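Local coordinates for protein SAM-dependent O-methyltransferase (Leptospira interrogans, PDB 2HNK) that probably transfers a methyl group from S-adenosylmethionine to a hydroxyl oxygen of its substrate, and binds the spent cofactor S-adenosyl-L-homocysteine, at residues 157-160 with 161-165; 197-200 with 201-204. All coordinates share one frame; numbering follows the deposited sequence.

Interaction 1 (157-160 with 161-165). With SAH (S-adenosyl-L-homocysteine), chain O.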
loop_
_atom_site.group_PDB
_atom_site.type_symbol
_atom_site.label_atom_id
_atom_site.label_comp_id
_atom_site.label_asym_id
_atom_site.label_seq_id
_atom_site.Cartn_x
_atom_site.Cartn_y
_atom_site.Cartn_z
ATOM N N LYS C 157 9.745 20.292 2.710
ATOM C CA LYS C 157 10.553 19.093 2.939
ATOM C C LYS C 157 11.562 19.260 4.063
ATOM O O LYS C 157 11.838 18.309 4.808
ATOM C CB LYS C 157 11.269 18.678 1.650
ATOM C CG LYS C 157 10.405 18.684 0.385
ATOM C CD LYS C 157 9.194 17.762 0.510
ATOM C CE LYS C 157 8.225 17.945 -0.651
ATOM N NZ LYS C 157 6.849 17.512 -0.290
ATOM N N GLU C 158 12.113 20.467 4.186
ATOM C CA GLU C 158 13.131 20.746 5.206
ATOM C C GLU C 158 12.566 20.589 6.614
ATOM O O GLU C 158 13.317 20.330 7.562
ATOM C CB GLU C 158 13.717 22.143 5.020
ATOM C CG GLU C 158 12.743 23.250 5.339
ATOM C CD GLU C 158 13.247 24.604 4.921
ATOM O OE1 GLU C 158 14.124 24.669 4.022
ATOM O OE2 GLU C 158 12.751 25.606 5.485
ATOM N N ASN C 159 11.241 20.721 6.732
ATOM C CA ASN C 159 10.547 20.550 8.002
ATOM C C ASN C 159 9.987 19.160 8.306
ATOM O O ASN C 159 9.334 18.984 9.338
ATOM C CB ASN C 159 9.453 21.608 8.164
ATOM C CG ASN C 159 9.940 22.833 8.935
ATOM O OD1 ASN C 159 10.831 22.732 9.777
ATOM N ND2 ASN C 159 9.353 23.988 8.652
ATOM N N TYR C 160 10.244 18.181 7.430
ATOM C CA TYR C 160 9.759 16.806 7.623
ATOM C C TYR C 160 10.143 16.218 8.991
ATOM O O TYR C 160 9.275 15.663 9.676
ATOM C CB TYR C 160 10.244 15.877 6.501
ATOM C CG TYR C 160 9.346 15.730 5.283
ATOM C CD1 TYR C 160 8.559 16.786 4.819
ATOM C CD2 TYR C 160 9.322 14.523 4.562
ATOM C CE1 TYR C 160 7.739 16.639 3.686
ATOM C CE2 TYR C 160 8.518 14.368 3.422
ATOM C CZ TYR C 160 7.735 15.427 2.989
ATOM O OH TYR C 160 6.954 15.274 1.872
ATOM N N PRO C 161 11.437 16.323 9.398
ATOM C CA PRO C 161 11.774 15.822 10.742
ATOM C C PRO C 161 11.066 16.547 11.897
ATOM O O PRO C 161 10.962 15.990 12.980
ATOM C CB PRO C 161 13.301 15.997 10.829
ATOM C CG PRO C 161 13.655 16.974 9.777
ATOM C CD PRO C 161 12.625 16.853 8.698
ATOM N N ASN C 162 10.560 17.755 11.669
ATOM C CA ASN C 162 9.787 18.450 12.699
ATOM C C ASN C 162 8.305 18.086 12.718
ATOM O O ASN C 162 7.663 18.129 13.775
ATOM C CB ASN C 162 9.971 19.965 12.578
ATOM C CG ASN C 162 11.427 20.378 12.685
ATOM O OD1 ASN C 162 12.151 19.904 13.558
ATOM N ND2 ASN C 162 11.869 21.239 11.780
ATOM N N TYR C 163 7.757 17.725 11.555
ATOM C CA TYR C 163 6.374 17.263 11.486
ATOM C C TYR C 163 6.223 15.905 12.171
ATOM O O TYR C 163 5.224 15.646 12.851
ATOM C CB TYR C 163 5.884 17.210 10.031
ATOM C CG TYR C 163 5.748 18.578 9.393
ATOM C CD1 TYR C 163 4.898 19.538 9.947
ATOM C CD2 TYR C 163 6.465 18.918 8.238
ATOM C CE1 TYR C 163 4.762 20.799 9.377
ATOM C CE2 TYR C 163 6.329 20.183 7.648
ATOM C CZ TYR C 163 5.480 21.118 8.237
ATOM O OH TYR C 163 5.327 22.381 7.705
ATOM N N TYR C 164 7.247 15.067 12.018
ATOM C CA TYR C 164 7.217 13.681 12.483
ATOM C C TYR C 164 6.718 13.470 13.928
ATOM O O TYR C 164 5.730 12.758 14.131
ATOM C CB TYR C 164 8.566 13.001 12.227
ATOM C CG TYR C 164 8.576 11.532 12.564
ATOM C CD1 TYR C 164 7.824 10.621 11.818
ATOM C CD2 TYR C 164 9.336 11.047 13.631
ATOM C CE1 TYR C 164 7.827 9.257 12.138
ATOM C CE2 TYR C 164 9.347 9.690 13.950
ATOM C CZ TYR C 164 8.585 8.804 13.203
ATOM O OH TYR C 164 8.595 7.463 13.512
ATOM N N PRO C 165 7.383 14.081 14.935
ATOM C CA PRO C 165 6.881 13.884 16.319
ATOM C C PRO C 165 5.439 14.338 16.541
ATOM O O PRO C 165 4.718 13.693 17.292
ATOM C CB PRO C 165 7.863 14.697 17.182
ATOM C CG PRO C 165 8.550 15.640 16.215
ATOM C CD PRO C 165 8.602 14.919 14.907
HETATM N N SAH O . -0.701 17.245 -1.906
HETATM C CA SAH O . -0.567 18.167 -3.076
HETATM C CB SAH O . 0.897 18.568 -3.262
HETATM C CG SAH O . 1.478 19.375 -2.098
HETATM S SD SAH O . 2.697 20.556 -2.713
HETATM C C SAH O . -1.163 17.609 -4.379
HETATM O O SAH O . -1.233 18.306 -5.397
HETATM O OXT SAH O . -1.591 16.459 -4.451
HETATM C "C5'" SAH O . 3.068 21.257 -1.084
HETATM C "C4'" SAH O . 2.071 22.293 -0.574
HETATM O "O4'" SAH O . 2.347 22.547 0.788
HETATM C "C3'" SAH O . 2.170 23.624 -1.301
HETATM O "O3'" SAH O . 0.887 23.978 -1.760
HETATM C "C2'" SAH O . 2.628 24.637 -0.271
HETATM O "O2'" SAH O . 1.900 25.841 -0.395
HETATM C "C1'" SAH O . 2.319 23.937 1.049
HETATM N N9 SAH O . 3.238 24.302 2.151
HETATM C C8 SAH O . 4.551 24.712 2.082
HETATM N N7 SAH O . 4.999 24.953 3.339
HETATM C C5 SAH O . 3.995 24.699 4.213
HETATM C C6 SAH O . 3.895 24.775 5.603
HETATM N N6 SAH O . 4.927 25.163 6.341
HETATM N N1 SAH O . 2.702 24.450 6.222
HETATM C C2 SAH O . 1.612 24.042 5.475
HETATM N N3 SAH O . 1.714 23.967 4.098
HETATM C C4 SAH O . 2.882 24.293 3.477
#

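Interaction 2 (197-200 with 201-204)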
loop_
_atom_site.group_PDB
_atom_site.type_symbol
_atom_site.label_atom_id
_atom_site.label_comp_id
_atom_site.label_asym_id
_atom_site.label_seq_id
_atom_site.Cartn_x
_atom_site.Cartn_y
_atom_site.Cartn_z
ATOM N N SER C 197 16.110 20.905 1.818
ATOM C CA SER C 197 14.987 19.981 1.572
ATOM C C SER C 197 15.482 18.537 1.609
ATOM O O SER C 197 14.915 17.689 2.313
ATOM C CB SER C 197 14.312 20.287 0.231
ATOM O OG SER C 197 15.257 20.238 -0.819
ATOM N N THR C 198 16.570 18.293 0.875
ATOM C CA THR C 198 17.223 16.990 0.824
ATOM C C THR C 198 17.673 16.538 2.201
ATOM O O THR C 198 17.538 15.353 2.538
ATOM C CB THR C 198 18.441 16.998 -0.120
ATOM O OG1 THR C 198 18.099 17.656 -1.343
ATOM C CG2 THR C 198 18.916 15.571 -0.416
ATOM N N VAL C 199 18.208 17.473 2.992
ATOM C CA VAL C 199 18.629 17.163 4.361
ATOM C C VAL C 199 17.415 16.773 5.225
ATOM O O VAL C 199 17.436 15.745 5.895
ATOM C CB VAL C 199 19.486 18.315 4.995
ATOM C CG1 VAL C 199 19.770 18.061 6.482
ATOM C CG2 VAL C 199 20.814 18.491 4.230
ATOM N N GLY C 200 16.355 17.576 5.181
ATOM C CA GLY C 200 15.118 17.288 5.922
ATOM C C GLY C 200 14.562 15.897 5.650
ATOM O O GLY C 200 14.284 15.143 6.576
ATOM N N ILE C 201 14.436 15.547 4.373
ATOM C CA ILE C 201 13.970 14.215 3.959
ATOM C C ILE C 201 14.881 13.064 4.434
ATOM O O ILE C 201 14.381 12.078 4.976
ATOM C CB ILE C 201 13.708 14.163 2.426
ATOM C CG1 ILE C 201 12.601 15.152 2.064
ATOM C CG2 ILE C 201 13.352 12.732 1.967
ATOM C CD1 ILE C 201 12.465 15.427 0.591
ATOM N N ARG C 202 16.199 13.200 4.251
ATOM C CA ARG C 202 17.165 12.213 4.769
ATOM C C ARG C 202 17.020 11.978 6.265
ATOM O O ARG C 202 16.987 10.830 6.717
ATOM C CB ARG C 202 18.612 12.634 4.495
ATOM C CG ARG C 202 19.130 12.329 3.112
ATOM C CD ARG C 202 20.661 12.273 3.103
ATOM N NE ARG C 202 21.177 12.483 1.749
ATOM C CZ ARG C 202 21.643 13.645 1.288
ATOM N NH1 ARG C 202 21.691 14.716 2.066
ATOM N NH2 ARG C 202 22.072 13.734 0.043
ATOM N N LYS C 203 16.962 13.074 7.023
ATOM C CA LYS C 203 16.762 13.038 8.472
ATOM C C LYS C 203 15.444 12.373 8.844
ATOM O O LYS C 203 15.380 11.594 9.794
ATOM C CB LYS C 203 16.774 14.457 9.044
ATOM C CG LYS C 203 18.144 15.081 9.181
ATOM C CD LYS C 203 18.031 16.388 9.945
ATOM C CE LYS C 203 19.098 16.501 11.017
ATOM N NZ LYS C 203 18.551 17.207 12.219
ATOM N N PHE C 204 14.390 12.713 8.108
ATOM C CA PHE C 204 13.084 12.077 8.285
ATOM C C PHE C 204 13.176 10.568 8.052
ATOM O O PHE C 204 12.752 9.790 8.906
ATOM C CB PHE C 204 12.042 12.722 7.362
ATOM C CG PHE C 204 10.711 12.025 7.360
ATOM C CD1 PHE C 204 9.736 12.357 8.300
ATOM C CD2 PHE C 204 10.429 11.039 6.416
ATOM C CE1 PHE C 204 8.503 11.720 8.309
ATOM C CE2 PHE C 204 9.189 10.387 6.409
ATOM C CZ PHE C 204 8.219 10.732 7.360
#

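Interaction 1 (157-160 with 161-165)
Asn159 and Asn162 join their side-chain amides through a bond from ND2 of Asn162 to OD1 of Asn159, 2.7 Å long. At the donor the bond is fairly straight (152°) and OD1 lies in the plane of the Asn162 amide, but the two amides are turned 62° from each other, so the pair is twisted and not coplanar. The setting illustrates how a short 3-10 segment, 157-159, passes into helix 160-170 just after strand 148-153 of the Rossmann-like fold. The backbone records the transition at Asn159 O, which accepts both Asn162 N at 2.9 Å and Tyr163 N at 3.0 Å. One residue on, Tyr164 N reaches Tyr160 O at 3.2 Å. Pro161, which has no N-H to give, turns its ring back so that CD lies 3.7 Å from Glu158 O. The tight part of the contact is on the cofactor side. With chi1 at -68°, CG of Tyr163 sits beside its own backbone N, and the ring swings back alongside the preceding turn until CE2 is 3.5 Å from CB of Asn159. The ring packs between this turn and residues Ala121, Leu122 and Leu153. Glu158 and Asn162, by contrast, are exposed and form the loose side; Asn159 spans the two, its CB against the ring and its OD1 turned to Asn162. At the far end of the ring, Tyr163 OH comes within 3.1 Å of N6 of S-adenosyl-L-homocysteine and is hydrogen-bonded to OD1 of Asp156, while ND2 of Asn159 bonds OD2 of the same carboxylate. Both amide ends of Asn159 are therefore engaged, consistent with a second-shell residue that steadies Asp156, and through it the Tyr163 hydroxyl beside the adenine amino group.

Interaction 2 (197-200 with 201-204)
Val199 O receives Lys203 N at 2.9 Å in a nearly straight bond (172°), one of four consecutive i to i+4 bonds that make residues 197-204 regular alpha-helix. Helix 196-210 packs against the central sheet of the Rossmann-like domain, and this two-turn stretch is a worked example of how a helix sorts its side chains by face. Phe204 and Ile201 belong to the inner side. Phe204 lies against Leu177 and Ala179 of strand 175-180, and its ring meets that of Tyr160 edge-to-face. Ile201 sends CG1 back along the helix to within 3.4 Å of Ser197 O, the carbonyl that also accepts its backbone N. Its branch then continues toward Lys157 and Trp184. Ser197 contributes to the same region, its OG being hydrogen-bonded to NE1 of Trp184. On the outer side Lys203 folds CG back to 3.4 Å from Val199 O before chi3 and chi4 bend the chain and lead its amino end away from the preceding residues. Between these extremes Thr198 and Arg202, one turn apart, extend alongside each other in a common direction. The hydroxyl and methyl of Thr198 divide the work: chi1 of -45° sets OG1 beside the backbone N, where it bonds the carboxylate of Glu195, and turns CG2 to the arginine. The guanidinium is fixed from outside the helix, NE by Val188 O and NH2 by His193 O, so a charged group is tied to the loop that precedes the helix. Tyr15 of the second subunit packs on the same arginine, bringing this part of the helix to the dimer interface. Within the helix the guanidinium is met by methyl groups in van der Waals contact: CG2 of Thr198 lies over one face, displaced toward its rim and 3.7 Å from CZ, while CG2 of Val199 lies at the edge, 4.4 Å from NH1.

In the fold
Interaction 1 begins helix 160-170 and interaction 2 lies in helix 196-210; their centres are 8 Å apart and they touch directly. Pro161 CD rests 3.2 Å from Gly200 O, where glycine puts no side chain between the helices, and CB of Lys157 packs on CD1 of Ile201. Both are partly buried, with Tyr160, Tyr163 and Tyr164 inside in one and Thr198, Gly200, Ile201 and Phe204 in the other. Interaction 1 looks toward the cofactor, the Asn159 amide and Tyr163 hydroxyl converging on Asp156; its exposed part is Glu158 and Asn162. Interaction 2 stands farther from the bound S-adenosyl-L-homocysteine; its polar ends tie the helix to nearby loops, and its arginine reaches the second subunit.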